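Local coordinates for clostripain-related protein (Bacteroides thetaiotaomicron, PDB 6N9J) that is a secreted C11 (clostripain-family) cysteine protease that probably cleaves peptide bonds, bound here to an irreversible covalent peptide inhibitor, at residues L143-S148 and Q171-R175; W234-S239 and T321-Y325. All coordinates share one frame; numbering follows the deposited sequence.

Interaction 1 of 2, residues L143-S148 and Q171-R175; sequences LNEALS and QLRNR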
loop_
_atom_site.group_PDB
_atom_site.type_symbol
_atom_site.label_atom_id
_atom_site.label_comp_id
_atom_site.label_asym_id
_atom_site.label_seq_id
_atom_site.Cartn_x
_atom_site.Cartn_y
_atom_site.Cartn_z
ATOM N N LEU A 143 -1.558 13.213 1.434
ATOM C CA LEU A 143 -0.799 12.204 2.165
ATOM C C LEU A 143 0.685 12.577 2.247
ATOM O O LEU A 143 1.324 12.379 3.280
ATOM C CB LEU A 143 -0.969 10.832 1.512
ATOM C CG LEU A 143 -0.257 9.632 2.134
ATOM C CD1 LEU A 143 -0.655 9.427 3.601
ATOM C CD2 LEU A 143 -0.532 8.380 1.331
ATOM N N ASN A 144 1.230 13.113 1.158
ATOM C CA ASN A 144 2.637 13.515 1.124
ATOM C C ASN A 144 2.904 14.700 2.040
ATOM O O ASN A 144 4.004 14.863 2.561
ATOM C CB ASN A 144 3.065 13.857 -0.310
ATOM C CG ASN A 144 4.568 13.875 -0.477
ATOM O OD1 ASN A 144 5.284 13.124 0.184
ATOM N ND2 ASN A 144 5.056 14.734 -1.365
ATOM N N GLU A 145 1.893 15.533 2.232
ATOM C CA GLU A 145 2.009 16.667 3.138
ATOM C C GLU A 145 1.959 16.208 4.594
ATOM O O GLU A 145 2.696 16.721 5.440
ATOM C CB GLU A 145 0.905 17.698 2.862
ATOM C CG GLU A 145 0.793 18.814 3.909
ATOM C CD GLU A 145 2.093 19.593 4.096
ATOM O OE1 GLU A 145 2.877 19.684 3.125
ATOM O OE2 GLU A 145 2.338 20.111 5.215
ATOM N N ALA A 146 1.095 15.243 4.895
ATOM C CA ALA A 146 1.013 14.744 6.268
ATOM C C ALA A 146 2.326 14.058 6.617
ATOM O O ALA A 146 2.909 14.315 7.660
ATOM C CB ALA A 146 -0.159 13.797 6.442
ATOM N N LEU A 147 2.811 13.226 5.703
ATOM C CA LEU A 147 4.080 12.536 5.879
ATOM C C LEU A 147 5.266 13.490 6.108
ATOM O O LEU A 147 6.327 13.063 6.563
ATOM C CB LEU A 147 4.353 11.646 4.668
ATOM C CG LEU A 147 3.558 10.347 4.598
ATOM C CD1 LEU A 147 3.787 9.699 3.240
ATOM C CD2 LEU A 147 3.976 9.402 5.691
ATOM N N SER A 148 5.079 14.777 5.813
ATOM C CA SER A 148 6.170 15.743 5.895
ATOM C C SER A 148 6.564 16.066 7.339
ATOM O O SER A 148 7.677 16.516 7.582
ATOM C CB SER A 148 5.806 17.042 5.163
ATOM O OG SER A 148 5.007 17.893 5.974
ATOM N N GLN A 171 5.480 9.894 -6.392
ATOM C CA GLN A 171 5.005 11.092 -5.682
ATOM C C GLN A 171 5.462 11.138 -4.222
ATOM O O GLN A 171 5.724 12.216 -3.669
ATOM C CB GLN A 171 3.482 11.179 -5.720
ATOM C CG GLN A 171 2.938 12.571 -5.418
ATOM C CD GLN A 171 3.002 13.527 -6.616
ATOM O OE1 GLN A 171 2.914 13.115 -7.784
ATOM N NE2 GLN A 171 3.146 14.816 -6.323
ATOM N N LEU A 172 5.540 9.958 -3.610
ATOM C CA LEU A 172 5.930 9.810 -2.213
ATOM C C LEU A 172 7.365 9.331 -2.023
ATOM O O LEU A 172 7.722 8.912 -0.924
ATOM C CB LEU A 172 4.999 8.818 -1.514
ATOM C CG LEU A 172 3.507 9.127 -1.573
ATOM C CD1 LEU A 172 2.721 7.998 -0.937
ATOM C CD2 LEU A 172 3.228 10.420 -0.869
ATOM N N ARG A 173 8.184 9.376 -3.073
ATOM C CA ARG A 173 9.500 8.720 -3.031
ATOM C C ARG A 173 10.445 9.248 -1.939
ATOM O O ARG A 173 11.307 8.505 -1.452
ATOM C CB ARG A 173 10.202 8.823 -4.393
ATOM C CG ARG A 173 10.640 10.236 -4.770
ATOM C CD ARG A 173 11.040 10.334 -6.231
ATOM N NE ARG A 173 11.489 11.681 -6.584
ATOM C CZ ARG A 173 10.673 12.710 -6.785
ATOM N NH1 ARG A 173 9.358 12.558 -6.675
ATOM N NH2 ARG A 173 11.172 13.894 -7.097
ATOM N N ASN A 174 10.289 10.511 -1.555
ATOM C CA ASN A 174 11.182 11.108 -0.559
ATOM C C ASN A 174 10.737 10.844 0.880
ATOM O O ASN A 174 11.337 11.363 1.829
ATOM C CB ASN A 174 11.304 12.617 -0.795
ATOM C CG ASN A 174 12.042 12.950 -2.080
ATOM O OD1 ASN A 174 13.075 12.351 -2.394
ATOM N ND2 ASN A 174 11.508 13.903 -2.838
ATOM N N ARG A 175 9.695 10.033 1.044
ATOM C CA ARG A 175 9.140 9.761 2.370
ATOM C C ARG A 175 9.586 8.420 2.948
ATOM O O ARG A 175 9.523 8.219 4.161
ATOM C CB ARG A 175 7.611 9.799 2.326
ATOM C CG ARG A 175 7.058 11.134 1.913
ATOM C CD ARG A 175 7.586 12.221 2.829
ATOM N NE ARG A 175 7.016 13.510 2.474
ATOM C CZ ARG A 175 7.620 14.675 2.670
ATOM N NH1 ARG A 175 7.011 15.798 2.309
ATOM N NH2 ARG A 175 8.828 14.718 3.225
HETATM O O HOH W 1 3.018 16.320 -3.624
#
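Arg175 reaches across to Asn144 and grips it at two places. Its NE gives the firmer bond to Asn144 OD1, 2.9 Å away, although the donor stands above the carbonyl plane of the amide, 44° out of it. Weak bonds run to Asn144 O from Arg175 NE and, at 3.2 Å, from Arg175 NH1. The arginine gets there by a bend at its second torsion (chi2 -56°), which lays CG and CD against Leu147: CD packs 3.8 Å from Leu147 CB. Beyond the bend the guanidinium spreads flat over the backbone of Ser148, whose CA sits above its centre and whose CB comes within 3.3 Å of NH1. With an alanine here, Asn144 OD1 would probably lose its charged donor, and the amide would be freer to turn.

On the inner side the contact is apolar. The CD2 methyl of Leu172 lies against Asn144 CB, 3.5 Å away, the two side chains running antiparallel alongside one another, while Leu172 CD1 meets Leu143 CD2 at 4.0 Å. Water 1 accepts from Gln171 NE2 and, weakly, from Asn144 ND2; Gln171 OE1 goes to Glu365 N. Leu143 and Leu172 both rest on Phe158. This is alpha/beta sandwich packing: helix 140-146 and the loop leaving helix 166-171 lie side by side over the parallel part of the central mixed sheet.

Interaction 2 of 2, residues W234-S239 and T321-Y325; sequences WTGGVS and TDNNY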
loop_
_atom_site.group_PDB
_atom_site.type_symbol
_atom_site.label_atom_id
_atom_site.label_comp_id
_atom_site.label_asym_id
_atom_site.label_seq_id
_atom_site.Cartn_x
_atom_site.Cartn_y
_atom_site.Cartn_z
ATOM N N TRP A 234 -9.749 -16.565 3.062
ATOM C CA TRP A 234 -9.428 -16.088 1.727
ATOM C C TRP A 234 -8.614 -17.104 0.946
ATOM O O TRP A 234 -7.432 -17.319 1.231
ATOM C CB TRP A 234 -8.683 -14.761 1.789
ATOM C CG TRP A 234 -8.827 -13.972 0.539
ATOM C CD1 TRP A 234 -8.023 -14.024 -0.567
ATOM C CD2 TRP A 234 -9.858 -13.012 0.243
ATOM N NE1 TRP A 234 -8.489 -13.149 -1.529
ATOM C CE2 TRP A 234 -9.607 -12.515 -1.054
ATOM C CE3 TRP A 234 -10.958 -12.517 0.955
ATOM C CZ2 TRP A 234 -10.417 -11.550 -1.654
ATOM C CZ3 TRP A 234 -11.761 -11.560 0.361
ATOM C CH2 TRP A 234 -11.487 -11.086 -0.931
ATOM N N THR A 235 -9.262 -17.717 -0.045
ATOM C CA THR A 235 -8.624 -18.692 -0.924
ATOM C C THR A 235 -8.308 -18.087 -2.303
ATOM O O THR A 235 -7.845 -18.781 -3.212
ATOM C CB THR A 235 -9.514 -19.949 -1.105
ATOM O OG1 THR A 235 -10.779 -19.579 -1.679
ATOM C CG2 THR A 235 -9.763 -20.636 0.238
ATOM N N GLY A 236 -8.543 -16.785 -2.446
ATOM C CA GLY A 236 -8.400 -16.117 -3.731
ATOM C C GLY A 236 -6.997 -15.651 -4.093
ATOM O O GLY A 236 -6.805 -15.071 -5.159
ATOM N N GLY A 237 -6.021 -15.899 -3.218
ATOM C CA GLY A 237 -4.642 -15.521 -3.485
ATOM C C GLY A 237 -4.332 -14.049 -3.262
ATOM O O GLY A 237 -5.122 -13.315 -2.660
ATOM N N VAL A 238 -3.165 -13.620 -3.732
ATOM C CA VAL A 238 -2.694 -12.246 -3.548
ATOM C C VAL A 238 -1.501 -11.984 -4.458
ATOM O O VAL A 238 -0.835 -12.912 -4.897
ATOM C CB VAL A 238 -2.279 -11.952 -2.075
ATOM C CG1 VAL A 238 -0.903 -12.530 -1.763
ATOM C CG2 VAL A 238 -2.277 -10.456 -1.805
ATOM N N SER A 239 -1.239 -10.713 -4.735
ATOM C CA SER A 239 -0.040 -10.311 -5.448
ATOM C C SER A 239 0.628 -9.143 -4.736
ATOM O O SER A 239 -0.037 -8.172 -4.355
ATOM C CB SER A 239 -0.383 -9.921 -6.881
ATOM O OG SER A 239 -1.226 -8.794 -6.871
ATOM N N THR A 321 0.011 -15.310 -6.790
ATOM C CA THR A 321 -0.636 -16.560 -7.143
ATOM C C THR A 321 -1.078 -16.445 -8.611
ATOM O O THR A 321 -1.159 -15.338 -9.142
ATOM C CB THR A 321 -1.815 -16.841 -6.206
ATOM O OG1 THR A 321 -2.616 -15.657 -6.087
ATOM C CG2 THR A 321 -1.290 -17.204 -4.827
ATOM N N ASP A 322 -1.340 -17.564 -9.277
ATOM C CA ASP A 322 -1.635 -17.522 -10.718
ATOM C C ASP A 322 -2.885 -16.693 -11.032
ATOM O O ASP A 322 -2.961 -16.032 -12.066
ATOM C CB ASP A 322 -1.785 -18.939 -11.276
ATOM C CG ASP A 322 -0.476 -19.720 -11.238
ATOM O OD1 ASP A 322 0.592 -19.112 -11.484
ATOM O OD2 ASP A 322 -0.514 -20.940 -10.955
ATOM N N ASN A 323 -3.851 -16.728 -10.126
ATOM C CA ASN A 323 -5.034 -15.887 -10.217
ATOM C C ASN A 323 -5.128 -15.033 -8.965
ATOM O O ASN A 323 -4.529 -15.368 -7.934
ATOM C CB ASN A 323 -6.311 -16.731 -10.374
ATOM C CG ASN A 323 -6.340 -17.539 -11.657
ATOM O OD1 ASN A 323 -5.752 -17.155 -12.668
ATOM N ND2 ASN A 323 -7.047 -18.665 -11.627
ATOM N N ASN A 324 -5.852 -13.919 -9.070
ATOM C CA ASN A 324 -6.266 -13.121 -7.917
ATOM C C ASN A 324 -7.776 -12.907 -7.998
ATOM O O ASN A 324 -8.343 -12.907 -9.093
ATOM C CB ASN A 324 -5.548 -11.768 -7.884
ATOM C CG ASN A 324 -4.232 -11.814 -7.143
ATOM O OD1 ASN A 324 -3.927 -10.927 -6.346
ATOM N ND2 ASN A 324 -3.446 -12.853 -7.395
ATOM N N TYR A 325 -8.426 -12.720 -6.854
ATOM C CA TYR A 325 -9.845 -12.384 -6.843
ATOM C C TYR A 325 -10.031 -10.893 -7.121
ATOM O O TYR A 325 -9.348 -10.061 -6.533
ATOM C CB TYR A 325 -10.475 -12.767 -5.508
ATOM C CG TYR A 325 -11.992 -12.595 -5.433
ATOM C CD1 TYR A 325 -12.843 -13.607 -5.842
ATOM C CD2 TYR A 325 -12.558 -11.425 -4.921
ATOM C CE1 TYR A 325 -14.221 -13.459 -5.757
ATOM C CE2 TYR A 325 -13.923 -11.268 -4.824
ATOM C CZ TYR A 325 -14.753 -12.287 -5.241
ATOM O OH TYR A 325 -16.119 -12.136 -5.153
HETATM O O HOH W 2 -7.217 -12.403 -4.083
HETATM O O HOH W 3 -3.689 -9.129 -4.375
#
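Backbone and side-chain hydrogen bonds, with two bridging waters, join the loop 234-239, which leads into strand 239-244, to the antiparallel neighbouring strand 315-327, which is interrupted here. At one end Thr321 and Val238 pair twice. Thr321 N donates to Val238 O at 3.2 Å, with an N-H...O angle of 161°, and Val238 N donates back to Thr321 OG1. That hydroxyl, set between its own backbone N and carbonyl carbon (chi1 47°), gives its proton to Asn323 O, 2.7 Å away, which also accepts from Asn324 ND2.

Gly237 passes so close to this hydroxyl, CA to Thr321 OG1 3.3 Å, that a side chain there would collide with it; its positive phi suits glycine too. A CB on Gly236 would likewise clash with Tyr325 CB. These strands belong to the central mixed sheet of the clan CD peptidase fold, and the contact borders the inhibitor site: Trp234 packs on the backbone of the bound peptide and Tyr325 on one of its apolar side chains. The two rings are nearly perpendicular, at 85°, with Trp234 CZ2 3.9 Å from Tyr325 CD2. Water 2 lies in the indole plane, accepting from Trp234 NE1 at 2.9 Å and from Tyr325 N, and lies 2.7 Å from Gly237 O. Water 3 bridges Ser239 N to Asn324 OD1, to which it donates at 2.7 Å, tying the buried amide to the start of strand 239-244.

Along the chain the two contacts come in series: interaction 1 closes at residue 175, well before interaction 2 opens at 234. Their centres lie 30 Å apart on opposite sides of the chain's centre, with nearest atoms about 17 Å from each other, and they do not touch. What they share is the central mixed sheet. Interaction 1 packs a helix and a loop against it near the parallel strand 155-159; the loop of 171-175 then runs into strand 178-181, which pairs antiparallel with 239-244, the strand that interaction 2 leads into. One contact thus belongs to the helical layer of the sandwich, the other to the sheet's antiparallel part, beside the bound peptide.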